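Local coordinates for protein probable hydrogenase maturation factor HypB (Methanocaldococcus jannaschii, PDB 2HF9) that binds GTP, probably hydrolyses it slowly, and is thought to serve nickel insertion into [NiFe] hydrogenases during their maturation, at residues Ile68-Gly73 against Leu121-Asn126; Thr155-Pro160 against Glu188-Arg193; Ala166-Ile171 against Glu199-Ser204. All coordinates share one frame; numbering follows the deposited sequence.

Contact 1: residues Ile68-Gly73 against Leu121-Asn126; sequences IACIAG and LLFIEN. With MG (magnesium ion), chain C; GSP (5'-guanosine-diphosphate-monothiophosphate), chain E.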
loop_
_atom_site.group_PDB
_atom_site.type_symbol
_atom_site.label_atom_id
_atom_site.label_comp_id
_atom_site.label_asym_id
_atom_site.label_seq_id
_atom_site.Cartn_x
_atom_site.Cartn_y
_atom_site.Cartn_z
ATOM N N ILE A 68 17.273 -0.393 -22.319
ATOM C CA ILE A 68 16.164 -0.399 -21.370
ATOM C C ILE A 68 15.595 1.000 -21.142
ATOM O O ILE A 68 16.338 1.968 -20.959
ATOM C CB ILE A 68 16.581 -1.052 -20.018
ATOM C CG1 ILE A 68 17.060 -2.493 -20.240
ATOM C CG2 ILE A 68 15.422 -1.029 -19.011
ATOM C CD1 ILE A 68 17.983 -3.021 -19.150
ATOM N N ALA A 69 14.267 1.087 -21.178
ATOM C CA ALA A 69 13.549 2.306 -20.825
ATOM C C ALA A 69 12.646 2.018 -19.639
ATOM O O ALA A 69 12.248 0.870 -19.420
ATOM C CB ALA A 69 12.723 2.802 -22.001
ATOM N N CYS A 70 12.332 3.063 -18.879
ATOM C CA CYS A 70 11.383 2.967 -17.777
ATOM C C CYS A 70 10.297 4.031 -17.831
ATOM O O CYS A 70 10.504 5.131 -18.352
ATOM C CB CYS A 70 12.099 3.076 -16.431
ATOM S SG CYS A 70 13.348 1.818 -16.156
ATOM N N ILE A 71 9.139 3.673 -17.292
ATOM C CA ILE A 71 8.081 4.618 -16.971
ATOM C C ILE A 71 7.871 4.510 -15.463
ATOM O O ILE A 71 7.576 3.428 -14.947
ATOM C CB ILE A 71 6.763 4.303 -17.736
ATOM C CG1 ILE A 71 6.936 4.580 -19.233
ATOM C CG2 ILE A 71 5.593 5.121 -17.174
ATOM C CD1 ILE A 71 5.881 3.919 -20.132
ATOM N N ALA A 72 8.054 5.622 -14.764
ATOM C CA ALA A 72 7.909 5.656 -13.314
ATOM C C ALA A 72 6.720 6.521 -12.934
ATOM O O ALA A 72 6.760 7.748 -13.076
ATOM C CB ALA A 72 9.181 6.177 -12.662
ATOM N N GLY A 73 5.657 5.871 -12.468
ATOM C CA GLY A 73 4.458 6.575 -12.038
ATOM C C GLY A 73 4.303 6.591 -10.529
ATOM O O GLY A 73 4.374 5.550 -9.877
ATOM N N LEU A 121 13.655 -3.368 -23.853
ATOM C CA LEU A 121 12.861 -3.670 -22.663
ATOM C C LEU A 121 12.259 -2.410 -22.064
ATOM O O LEU A 121 12.927 -1.383 -21.964
ATOM C CB LEU A 121 13.712 -4.364 -21.592
ATOM C CG LEU A 121 14.418 -5.682 -21.911
ATOM C CD1 LEU A 121 15.193 -6.164 -20.691
ATOM C CD2 LEU A 121 13.435 -6.745 -22.371
ATOM N N LEU A 122 10.998 -2.505 -21.655
ATOM C CA LEU A 122 10.327 -1.418 -20.954
ATOM C C LEU A 122 9.864 -1.874 -19.574
ATOM O O LEU A 122 9.084 -2.821 -19.456
ATOM C CB LEU A 122 9.134 -0.896 -21.771
ATOM C CG LEU A 122 8.259 0.195 -21.137
ATOM C CD1 LEU A 122 9.048 1.468 -20.850
ATOM C CD2 LEU A 122 7.056 0.499 -22.024
ATOM N N PHE A 123 10.359 -1.201 -18.540
ATOM C CA PHE A 123 9.934 -1.469 -17.168
ATOM C C PHE A 123 9.038 -0.330 -16.703
ATOM O O PHE A 123 9.467 0.826 -16.654
ATOM C CB PHE A 123 11.132 -1.600 -16.213
ATOM C CG PHE A 123 12.094 -2.717 -16.556
ATOM C CD1 PHE A 123 13.457 -2.570 -16.280
ATOM C CD2 PHE A 123 11.652 -3.905 -17.135
ATOM C CE1 PHE A 123 14.368 -3.585 -16.577
ATOM C CE2 PHE A 123 12.555 -4.931 -17.444
ATOM C CZ PHE A 123 13.919 -4.767 -17.164
ATOM N N ILE A 124 7.795 -0.656 -16.372
ATOM C CA ILE A 124 6.859 0.338 -15.863
ATOM C C ILE A 124 6.629 0.125 -14.373
ATOM O O ILE A 124 6.142 -0.934 -13.966
ATOM C CB ILE A 124 5.494 0.276 -16.594
ATOM C CG1 ILE A 124 5.679 0.311 -18.116
ATOM C CG2 ILE A 124 4.575 1.405 -16.109
ATOM C CD1 ILE A 124 4.367 0.240 -18.895
ATOM N N GLU A 125 6.984 1.119 -13.559
ATOM C CA GLU A 125 6.651 1.049 -12.141
ATOM C C GLU A 125 5.297 1.688 -11.892
ATOM O O GLU A 125 5.142 2.908 -11.982
ATOM C CB GLU A 125 7.717 1.683 -11.248
ATOM C CG GLU A 125 7.414 1.476 -9.768
ATOM C CD GLU A 125 8.562 1.838 -8.860
ATOM O OE1 GLU A 125 9.712 1.868 -9.332
ATOM O OE2 GLU A 125 8.321 2.104 -7.664
ATOM N N ASN A 126 4.322 0.838 -11.591
ATOM C CA ASN A 126 2.970 1.270 -11.294
ATOM C C ASN A 126 2.926 1.946 -9.928
ATOM O O ASN A 126 3.905 1.912 -9.177
ATOM C CB ASN A 126 2.039 0.055 -11.310
ATOM C CG ASN A 126 0.668 0.372 -11.863
ATOM O OD1 ASN A 126 0.063 1.397 -11.535
ATOM N ND2 ASN A 126 0.160 -0.522 -12.699
HETATM MG MG MG C . 9.501 2.891 -6.059
HETATM P PG GSP E . 7.416 2.902 -3.627
HETATM O O3B GSP E . 8.385 1.784 -2.993
HETATM S S1G GSP E . 5.777 2.383 -3.511
HETATM O O2G GSP E . 7.639 4.178 -2.794
HETATM O O3G GSP E . 7.828 3.155 -5.087
HETATM P PB GSP E . 9.117 0.618 -3.834
HETATM O O1B GSP E . 8.216 -0.550 -3.905
HETATM O O2B GSP E . 9.595 1.059 -5.157
HETATM P PA GSP E . 11.840 0.632 -2.803
HETATM O O1A GSP E . 12.605 0.043 -3.928
HETATM O O2A GSP E . 11.978 2.110 -2.754
HETATM O O3A GSP E . 10.295 0.179 -2.821
HETATM O "O5'" GSP E . 12.318 -0.076 -1.447
HETATM C "C5'" GSP E . 11.731 0.254 -0.204
HETATM C "C4'" GSP E . 12.738 0.030 0.919
HETATM O "O4'" GSP E . 12.962 -1.355 1.121
HETATM C "C3'" GSP E . 14.098 0.647 0.642
HETATM O "O3'" GSP E . 14.545 1.170 1.872
HETATM C "C2'" GSP E . 14.961 -0.524 0.224
HETATM O "O2'" GSP E . 16.305 -0.350 0.584
HETATM C "C1'" GSP E . 14.343 -1.662 1.013
HETATM N N9 GSP E . 14.422 -3.003 0.412
HETATM C C8 GSP E . 13.957 -3.419 -0.812
HETATM N N7 GSP E . 14.193 -4.745 -0.919
HETATM C C5 GSP E . 14.782 -5.181 0.219
HETATM C C6 GSP E . 15.226 -6.434 0.639
HETATM O O6 GSP E . 15.109 -7.413 -0.095
HETATM N N1 GSP E . 15.793 -6.566 1.894
HETATM C C2 GSP E . 15.925 -5.462 2.721
HETATM N N2 GSP E . 16.476 -5.592 3.924
HETATM N N3 GSP E . 15.479 -4.221 2.303
HETATM C C4 GSP E . 14.917 -4.092 1.070
HETATM O O HOH W 1 5.148 3.992 -7.807
HETATM O O HOH W 2 10.663 3.663 -4.567
#
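Ile68-Gly73 and Leu121-Asn126 pair as neighbouring parallel strands in register, Ile68 beside Leu121 through Ala72 beside Glu125, with five backbone hydrogen bonds from Ala69 N to Leu121 O (2.9 Å) up to Gly73 N to Glu125 O (3.0 Å). They belong to the central parallel sheet of a P-loop GTPase fold. Ile68, Cys70, Leu121, Phe123 and Glu125 share one face, next to helix 51-62. Ile68 CG1 stands beside the backbone N (chi1 -59°), which leaves CG2 anti to that N. Ile68 CG2 touches the ring obliquely at Phe123 CE1 (3.7 Å). Cys70 SG lies by Phe123 CB, 4.1 Å away. Phe43 meets the same ring with its own ring nearly perpendicular.

The other face carries Ala69, Ile71, Leu122 and Ile124, covered in part by helix 104-111, whose Val107 touches Ile124. Ile71 and Ile124 lie side by side and point the same way, Ile124 CG2 4.0 Å from Ile71 CB. Ile71 CD1 reaches across to both methyls of Leu122. An alanine in place of Ile124 would probably open a gap between Ile71 and Val107.

Beyond the apolar pairs the strand delivers Glu125 to the nucleotide site. Its CG is anti to the backbone N (chi1 -174°), and the chain runs out extended. Thr52 and Asp80 also belong to the metal site. Glu125 OE2 binds the magnesium ion at 2.1 Å.

Contact 2: residues Thr155-Pro160 against Glu188-Arg193; sequences TIEKHP and ENDAKR. With GSP (5'-guanosine-diphosphate-monothiophosphate), chain H.
Ile156 packs onto Asp190 and Ala191, which makes this the close-fitting part of a loop-on-helix contact in the GTPase domain. The loop follows strand 142-148 and forms a type I beta turn from Ile156 to His159. His159 is the N-cap of the next short helix. The partner is helix 184-194. Ile156 CG1 lies beside the backbone N (chi1 -63°), which places CG2 anti to that N. Ile156 CG2 rests against the helix backbone, 3.8 Å from Ala191 N. The same methyl lies 3.9 Å from Asp190 CB. The other branch ends at CD1, which meets Ala191 CB at 4.1 Å. Met187 and Ile194 of the same helix also touch Ile156, so the isoleucine sits in an apolar setting.

The side around Glu157 and Arg193 is looser and polar. Glu157 CG stands between the backbone N and the carbonyl carbon (chi1 57°), and the extended chain carries the carboxylate past Asp190. Glu157 OE2 and Asp190 OD1 are 4.1 Å apart, like charges that would repel. Lys186 forms salt bridges to both atoms and probably offsets this. A water also joins the segments, accepting from Glu157 N and donating to Asp190 OD1 (2.7 Å). Arg193 NH2 binds Asp190 OD2 within the helix in a 2.7 Å salt bridge, arriving from above the carboxylate plane.

The turn has a second role at the dimer interface. Its Lys158 points off to the second subunit, where it forms a salt bridge with Asp74 of that subunit. There Lys158 NZ also makes a weak hydrogen bond, 3.3 Å long, to O2G of the nucleotide held by the second subunit.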
loop_
_atom_site.group_PDB
_atom_site.type_symbol
_atom_site.label_atom_id
_atom_site.label_comp_id
_atom_site.label_asym_id
_atom_site.label_seq_id
_atom_site.Cartn_x
_atom_site.Cartn_y
_atom_site.Cartn_z
ATOM N N THR A 155 -0.620 -11.104 3.545
ATOM C CA THR A 155 -0.747 -10.128 2.460
ATOM C C THR A 155 -1.214 -10.723 1.126
ATOM O O THR A 155 -2.020 -10.112 0.414
ATOM C CB THR A 155 0.581 -9.353 2.289
ATOM O OG1 THR A 155 0.866 -8.660 3.510
ATOM C CG2 THR A 155 0.496 -8.341 1.155
ATOM N N ILE A 156 -0.724 -11.915 0.794
ATOM C CA ILE A 156 -1.137 -12.574 -0.447
ATOM C C ILE A 156 -2.591 -13.062 -0.371
ATOM O O ILE A 156 -3.381 -12.793 -1.276
ATOM C CB ILE A 156 -0.158 -13.702 -0.867
ATOM C CG1 ILE A 156 1.225 -13.102 -1.152
ATOM C CG2 ILE A 156 -0.683 -14.452 -2.094
ATOM C CD1 ILE A 156 2.368 -14.088 -1.133
ATOM N N GLU A 157 -2.959 -13.735 0.716
ATOM C CA GLU A 157 -4.336 -14.230 0.826
ATOM C C GLU A 157 -5.377 -13.136 1.095
ATOM O O GLU A 157 -6.566 -13.333 0.831
ATOM C CB GLU A 157 -4.467 -15.438 1.769
ATOM C CG GLU A 157 -3.992 -15.265 3.197
ATOM C CD GLU A 157 -4.248 -16.518 4.035
ATOM O OE1 GLU A 157 -5.090 -17.351 3.635
ATOM O OE2 GLU A 157 -3.610 -16.670 5.094
ATOM N N LYS A 158 -4.912 -11.980 1.578
ATOM C CA LYS A 158 -5.765 -10.807 1.790
ATOM C C LYS A 158 -6.060 -10.026 0.512
ATOM O O LYS A 158 -6.954 -9.176 0.500
ATOM C CB LYS A 158 -5.133 -9.857 2.808
ATOM C CG LYS A 158 -5.517 -10.109 4.250
ATOM C CD LYS A 158 -4.655 -9.248 5.172
ATOM C CE LYS A 158 -5.347 -8.941 6.484
ATOM N NZ LYS A 158 -5.940 -7.574 6.516
ATOM N N HIS A 159 -5.303 -10.287 -0.554
ATOM C CA HIS A 159 -5.495 -9.570 -1.818
ATOM C C HIS A 159 -5.436 -10.507 -3.031
ATOM O O HIS A 159 -4.596 -10.318 -3.915
ATOM C CB HIS A 159 -4.464 -8.438 -1.963
ATOM C CG HIS A 159 -4.375 -7.538 -0.769
ATOM N ND1 HIS A 159 -5.103 -6.371 -0.661
ATOM C CD2 HIS A 159 -3.641 -7.630 0.366
ATOM C CE1 HIS A 159 -4.826 -5.789 0.492
ATOM N NE2 HIS A 159 -3.943 -6.531 1.135
ATOM N N PRO A 160 -6.342 -11.508 -3.090
ATOM C CA PRO A 160 -6.257 -12.513 -4.156
ATOM C C PRO A 160 -6.539 -11.950 -5.557
ATOM O O PRO A 160 -6.026 -12.484 -6.541
ATOM C CB PRO A 160 -7.311 -13.548 -3.750
ATOM C CG PRO A 160 -8.297 -12.786 -2.929
ATOM C CD PRO A 160 -7.492 -11.755 -2.195
ATOM N N GLU A 188 4.653 -18.339 0.016
ATOM C CA GLU A 188 4.951 -18.982 -1.261
ATOM C C GLU A 188 3.825 -19.931 -1.683
ATOM O O GLU A 188 3.436 -19.957 -2.855
ATOM C CB GLU A 188 6.287 -19.718 -1.184
ATOM C CG GLU A 188 6.718 -20.381 -2.482
ATOM C CD GLU A 188 7.991 -21.188 -2.334
ATOM O OE1 GLU A 188 8.274 -21.664 -1.209
ATOM O OE2 GLU A 188 8.702 -21.360 -3.347
ATOM N N ASN A 189 3.310 -20.699 -0.722
ATOM C CA ASN A 189 2.160 -21.576 -0.963
ATOM C C ASN A 189 0.869 -20.814 -1.244
ATOM O O ASN A 189 0.093 -21.211 -2.116
ATOM C CB ASN A 189 1.970 -22.559 0.194
ATOM C CG ASN A 189 2.901 -23.740 0.096
ATOM O OD1 ASN A 189 3.064 -24.323 -0.977
ATOM N ND2 ASN A 189 3.528 -24.095 1.205
ATOM N N ASP A 190 0.654 -19.717 -0.516
ATOM C CA ASP A 190 -0.475 -18.822 -0.771
ATOM C C ASP A 190 -0.488 -18.366 -2.231
ATOM O O ASP A 190 -1.519 -18.441 -2.898
ATOM C CB ASP A 190 -0.425 -17.586 0.140
ATOM C CG ASP A 190 -0.760 -17.893 1.598
ATOM O OD1 ASP A 190 -0.480 -17.024 2.450
ATOM O OD2 ASP A 190 -1.305 -18.976 1.902
ATOM N N ALA A 191 0.666 -17.897 -2.711
ATOM C CA ALA A 191 0.805 -17.375 -4.069
ATOM C C ALA A 191 0.555 -18.450 -5.126
ATOM O O ALA A 191 -0.172 -18.218 -6.089
ATOM C CB ALA A 191 2.186 -16.753 -4.256
ATOM N N LYS A 192 1.161 -19.620 -4.934
ATOM C CA LYS A 192 1.001 -20.745 -5.858
ATOM C C LYS A 192 -0.453 -21.230 -5.940
ATOM O O LYS A 192 -0.940 -21.567 -7.019
ATOM C CB LYS A 192 1.893 -21.906 -5.435
ATOM C CG LYS A 192 3.373 -21.737 -5.724
ATOM C CD LYS A 192 4.129 -22.938 -5.174
ATOM C CE LYS A 192 5.602 -22.895 -5.516
ATOM N NZ LYS A 192 6.291 -24.108 -4.986
ATOM N N ARG A 193 -1.128 -21.260 -4.790
ATOM C CA ARG A 193 -2.501 -21.755 -4.692
ATOM C C ARG A 193 -3.495 -20.772 -5.306
ATOM O O ARG A 193 -4.418 -21.175 -6.007
ATOM C CB ARG A 193 -2.868 -22.048 -3.231
ATOM C CG ARG A 193 -4.319 -22.487 -3.002
ATOM C CD ARG A 193 -4.631 -22.713 -1.522
ATOM N NE ARG A 193 -4.524 -21.491 -0.723
ATOM C CZ ARG A 193 -3.524 -21.219 0.112
ATOM N NH1 ARG A 193 -2.517 -22.072 0.267
ATOM N NH2 ARG A 193 -3.527 -20.085 0.794
HETATM P PG GSP H . -3.158 -4.674 6.733
HETATM O O3B GSP H . -1.871 -4.653 7.699
HETATM S S1G GSP H . -3.132 -3.364 5.613
HETATM O O2G GSP H . -3.103 -6.033 6.007
HETATM O O3G GSP H . -4.427 -4.604 7.593
HETATM P PB GSP H . -1.755 -3.846 9.089
HETATM O O1B GSP H . -1.386 -2.449 8.781
HETATM O O2B GSP H . -2.948 -3.973 9.946
HETATM P PA GSP H . -0.387 -5.724 10.812
HETATM O O1A GSP H . -0.802 -5.279 12.159
HETATM O O2A GSP H . -1.144 -6.915 10.353
HETATM O O3A GSP H . -0.447 -4.508 9.762
HETATM O "O5'" GSP H . 1.197 -6.003 10.828
HETATM C "C5'" GSP H . 1.858 -6.510 9.685
HETATM C "C4'" GSP H . 3.109 -7.261 10.133
HETATM O "O4'" GSP H . 4.049 -6.349 10.679
HETATM C "C3'" GSP H . 2.805 -8.271 11.228
HETATM O "O3'" GSP H . 3.554 -9.429 10.948
HETATM C "C2'" GSP H . 3.303 -7.619 12.502
HETATM O "O2'" GSP H . 3.760 -8.577 13.423
HETATM C "C1'" GSP H . 4.433 -6.749 11.983
HETATM N N9 GSP H . 4.730 -5.549 12.784
HETATM C C8 GSP H . 3.893 -4.508 13.107
HETATM N N7 GSP H . 4.603 -3.609 13.830
HETATM C C5 GSP H . 5.875 -4.052 13.960
HETATM C C6 GSP H . 7.012 -3.538 14.585
HETATM O O6 GSP H . 6.973 -2.466 15.182
HETATM N N1 GSP H . 8.197 -4.246 14.534
HETATM C C2 GSP H . 8.258 -5.457 13.870
HETATM N N2 GSP H . 9.394 -6.141 13.820
HETATM N N3 GSP H . 7.131 -5.961 13.252
HETATM C C4 GSP H . 5.963 -5.269 13.296
HETATM O O HOH W 3 -0.371 -14.364 2.351
#

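Contact 3: residues Ala166-Ile171 against Glu199-Ser204; sequences ADLIVI and EVVLLS. With GSP (5'-guanosine-diphosphate-monothiophosphate), chain E.
The flat groups that join Ala166-Ile171 to Glu199-Ser204 are the backbone peptides between Asp167 and Ile171 and between Glu199 and Leu203. They meet N-H to carbonyl through five hydrogen bonds, in a parallel strand pair at the border of the central sheet of the P-loop GTPase fold. The three middle bonds point nearly along the C=O axis, the shortest being Ile169 N to Glu199 O at 2.7 Å. The end bonds are less direct. Glu199 N is tilted 32° from the carbonyl plane of Asp167, and Leu203 N 30° from that of Ile171.

Leu168, Val170, Glu199 and Val201 lie on one face of this pair, Ile169, Ile171, Val200 and Leu202 on the other. Strand 199-202 is the outermost one on this side, and with strand 168-172 and the helices between them it completes a beta-alpha-beta crossover. On the first face, Leu168 CG is anti to its backbone N (chi1 171°). This brings Leu168 CD1 over to Val201 CG2, 3.6 Å away. Val170 CG1 likewise meets Leu203 CD2 at 3.6 Å. Helix 211-224 packs here, with Phe217 against Leu168.

On the opposite face, Ile171 and Leu202 lie side by side, Ile171 CB 3.8 Å from Leu202 CD2. Ile171 CD1 also reaches Val200 CG1, at 3.9 Å. Helix 184-194 covers this face, with Ala191 against Ile169 and Val200.

Past the strand, the chain leads to the guanine. The Ser-Leu-Lys run from Ser204 is consistent with the G5 motif of GTPases. Ser204 OG is held by hydrogen bonds with Asp175, Lys206 and Thr207. Ser204 CA lies 3.5 Å from the guanine O6.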
loop_
_atom_site.group_PDB
_atom_site.type_symbol
_atom_site.label_atom_id
_atom_site.label_comp_id
_atom_site.label_asym_id
_atom_site.label_seq_id
_atom_site.Cartn_x
_atom_site.Cartn_y
_atom_site.Cartn_z
ATOM N N ALA A 166 -1.216 -11.527 -11.824
ATOM C CA ALA A 166 0.241 -11.584 -11.913
ATOM C C ALA A 166 0.738 -12.766 -12.740
ATOM O O ALA A 166 0.188 -13.870 -12.664
ATOM C CB ALA A 166 0.848 -11.628 -10.520
ATOM N N ASP A 167 1.778 -12.514 -13.530
ATOM C CA ASP A 167 2.518 -13.559 -14.227
ATOM C C ASP A 167 3.712 -13.990 -13.377
ATOM O O ASP A 167 4.166 -15.139 -13.447
ATOM C CB ASP A 167 2.994 -13.045 -15.583
ATOM C CG ASP A 167 1.840 -12.671 -16.498
ATOM O OD1 ASP A 167 1.097 -13.581 -16.913
ATOM O OD2 ASP A 167 1.678 -11.470 -16.796
ATOM N N LEU A 168 4.214 -13.046 -12.586
ATOM C CA LEU A 168 5.260 -13.304 -11.612
ATOM C C LEU A 168 4.872 -12.681 -10.279
ATOM O O LEU A 168 4.499 -11.509 -10.217
ATOM C CB LEU A 168 6.609 -12.737 -12.081
ATOM C CG LEU A 168 7.758 -12.734 -11.063
ATOM C CD1 LEU A 168 8.223 -14.148 -10.724
ATOM C CD2 LEU A 168 8.931 -11.872 -11.528
ATOM N N ILE A 169 4.965 -13.479 -9.219
ATOM C CA ILE A 169 4.771 -12.984 -7.865
ATOM C C ILE A 169 6.111 -13.049 -7.130
ATOM O O ILE A 169 6.714 -14.121 -6.982
ATOM C CB ILE A 169 3.663 -13.760 -7.122
ATOM C CG1 ILE A 169 2.314 -13.539 -7.823
ATOM C CG2 ILE A 169 3.580 -13.315 -5.664
ATOM C CD1 ILE A 169 1.229 -14.555 -7.494
ATOM N N VAL A 170 6.582 -11.880 -6.712
ATOM C CA VAL A 170 7.845 -11.749 -5.993
ATOM C C VAL A 170 7.564 -11.497 -4.514
ATOM O O VAL A 170 6.905 -10.517 -4.150
ATOM C CB VAL A 170 8.712 -10.603 -6.579
ATOM C CG1 VAL A 170 10.000 -10.431 -5.784
ATOM C CG2 VAL A 170 9.027 -10.875 -8.046
ATOM N N ILE A 171 8.035 -12.415 -3.677
ATOM C CA ILE A 171 7.982 -12.255 -2.233
ATOM C C ILE A 171 9.363 -11.760 -1.822
ATOM O O ILE A 171 10.320 -12.542 -1.705
ATOM C CB ILE A 171 7.585 -13.574 -1.523
ATOM C CG1 ILE A 171 6.210 -14.047 -2.019
ATOM C CG2 ILE A 171 7.567 -13.393 -0.004
ATOM C CD1 ILE A 171 5.965 -15.546 -1.888
ATOM N N GLU A 199 4.603 -17.557 -11.941
ATOM C CA GLU A 199 5.895 -17.892 -11.350
ATOM C C GLU A 199 5.947 -17.231 -9.981
ATOM O O GLU A 199 5.483 -16.102 -9.819
ATOM C CB GLU A 199 7.055 -17.411 -12.224
ATOM C CG GLU A 199 7.223 -18.180 -13.536
ATOM C CD GLU A 199 7.389 -19.678 -13.326
ATOM O OE1 GLU A 199 8.306 -20.084 -12.578
ATOM O OE2 GLU A 199 6.592 -20.448 -13.904
ATOM N N VAL A 200 6.474 -17.947 -8.992
ATOM C CA VAL A 200 6.595 -17.409 -7.639
ATOM C C VAL A 200 8.058 -17.463 -7.204
ATOM O O VAL A 200 8.669 -18.528 -7.185
ATOM C CB VAL A 200 5.680 -18.159 -6.626
ATOM C CG1 VAL A 200 5.816 -17.557 -5.234
ATOM C CG2 VAL A 200 4.219 -18.116 -7.074
ATOM N N VAL A 201 8.614 -16.303 -6.867
ATOM C CA VAL A 201 10.029 -16.191 -6.518
ATOM C C VAL A 201 10.201 -15.598 -5.119
ATOM O O VAL A 201 9.619 -14.561 -4.795
ATOM C CB VAL A 201 10.805 -15.351 -7.578
ATOM C CG1 VAL A 201 12.250 -15.086 -7.146
ATOM C CG2 VAL A 201 10.775 -16.036 -8.942
ATOM N N LEU A 202 10.988 -16.281 -4.291
ATOM C CA LEU A 202 11.401 -15.753 -2.997
ATOM C C LEU A 202 12.681 -14.949 -3.203
ATOM O O LEU A 202 13.665 -15.451 -3.757
ATOM C CB LEU A 202 11.607 -16.883 -1.978
ATOM C CG LEU A 202 10.346 -17.661 -1.574
ATOM C CD1 LEU A 202 10.713 -18.936 -0.812
ATOM C CD2 LEU A 202 9.399 -16.794 -0.744
ATOM N N LEU A 203 12.653 -13.694 -2.774
ATOM C CA LEU A 203 13.720 -12.758 -3.108
ATOM C C LEU A 203 14.206 -11.944 -1.920
ATOM O O LEU A 203 13.423 -11.547 -1.055
ATOM C CB LEU A 203 13.252 -11.806 -4.226
ATOM C CG LEU A 203 14.232 -10.738 -4.746
ATOM C CD1 LEU A 203 15.422 -11.365 -5.455
ATOM C CD2 LEU A 203 13.535 -9.734 -5.653
ATOM N N SER A 204 15.512 -11.697 -1.891
ATOM C CA SER A 204 16.065 -10.621 -1.091
ATOM C C SER A 204 16.932 -9.763 -1.996
ATOM O O SER A 204 17.905 -10.253 -2.571
ATOM C CB SER A 204 16.908 -11.151 0.068
ATOM O OG SER A 204 17.572 -10.074 0.712
HETATM P PG GSP E . 7.416 2.902 -3.627
HETATM O O3B GSP E . 8.385 1.784 -2.993
HETATM S S1G GSP E . 5.777 2.383 -3.511
HETATM O O2G GSP E . 7.639 4.178 -2.794
HETATM O O3G GSP E . 7.828 3.155 -5.087
HETATM P PB GSP E . 9.117 0.618 -3.834
HETATM O O1B GSP E . 8.216 -0.550 -3.905
HETATM O O2B GSP E . 9.595 1.059 -5.157
HETATM P PA GSP E . 11.840 0.632 -2.803
HETATM O O1A GSP E . 12.605 0.043 -3.928
HETATM O O2A GSP E . 11.978 2.110 -2.754
HETATM O O3A GSP E . 10.295 0.179 -2.821
HETATM O "O5'" GSP E . 12.318 -0.076 -1.447
HETATM C "C5'" GSP E . 11.731 0.254 -0.204
HETATM C "C4'" GSP E . 12.738 0.030 0.919
HETATM O "O4'" GSP E . 12.962 -1.355 1.121
HETATM C "C3'" GSP E . 14.098 0.647 0.642
HETATM O "O3'" GSP E . 14.545 1.170 1.872
HETATM C "C2'" GSP E . 14.961 -0.524 0.224
HETATM O "O2'" GSP E . 16.305 -0.350 0.584
HETATM C "C1'" GSP E . 14.343 -1.662 1.013
HETATM N N9 GSP E . 14.422 -3.003 0.412
HETATM C C8 GSP E . 13.957 -3.419 -0.812
HETATM N N7 GSP E . 14.193 -4.745 -0.919
HETATM C C5 GSP E . 14.782 -5.181 0.219
HETATM C C6 GSP E . 15.226 -6.434 0.639
HETATM O O6 GSP E . 15.109 -7.413 -0.095
HETATM N N1 GSP E . 15.793 -6.566 1.894
HETATM C C2 GSP E . 15.925 -5.462 2.721
HETATM N N2 GSP E . 16.476 -5.592 3.924
HETATM N N3 GSP E . 15.479 -4.221 2.303
HETATM C C4 GSP E . 14.917 -4.092 1.070
#

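In the fold
All three contacts lie in the nucleotide-binding domain. Contacts 1 and 3 are two strand pairs of one parallel sheet, on opposite sides of the chain's centre with their own centres about 18 Å apart. Strands 39-45 and 142-148 separate them. Both reach the same nucleotide, contact 1 through its magnesium ion and contact 3 at the base. Contact 1 closes along the chain before the other two open, and its centre is about 25 Å from that of contact 2. The segments of contacts 2 and 3 alternate, their centres about 11 Å apart. Ile156 and Ala191 pack on Ile171 and Val200. Contact 2 thus sets the loop that reaches the second subunit's nucleotide against helix 184-194, which leads into strand 199-202.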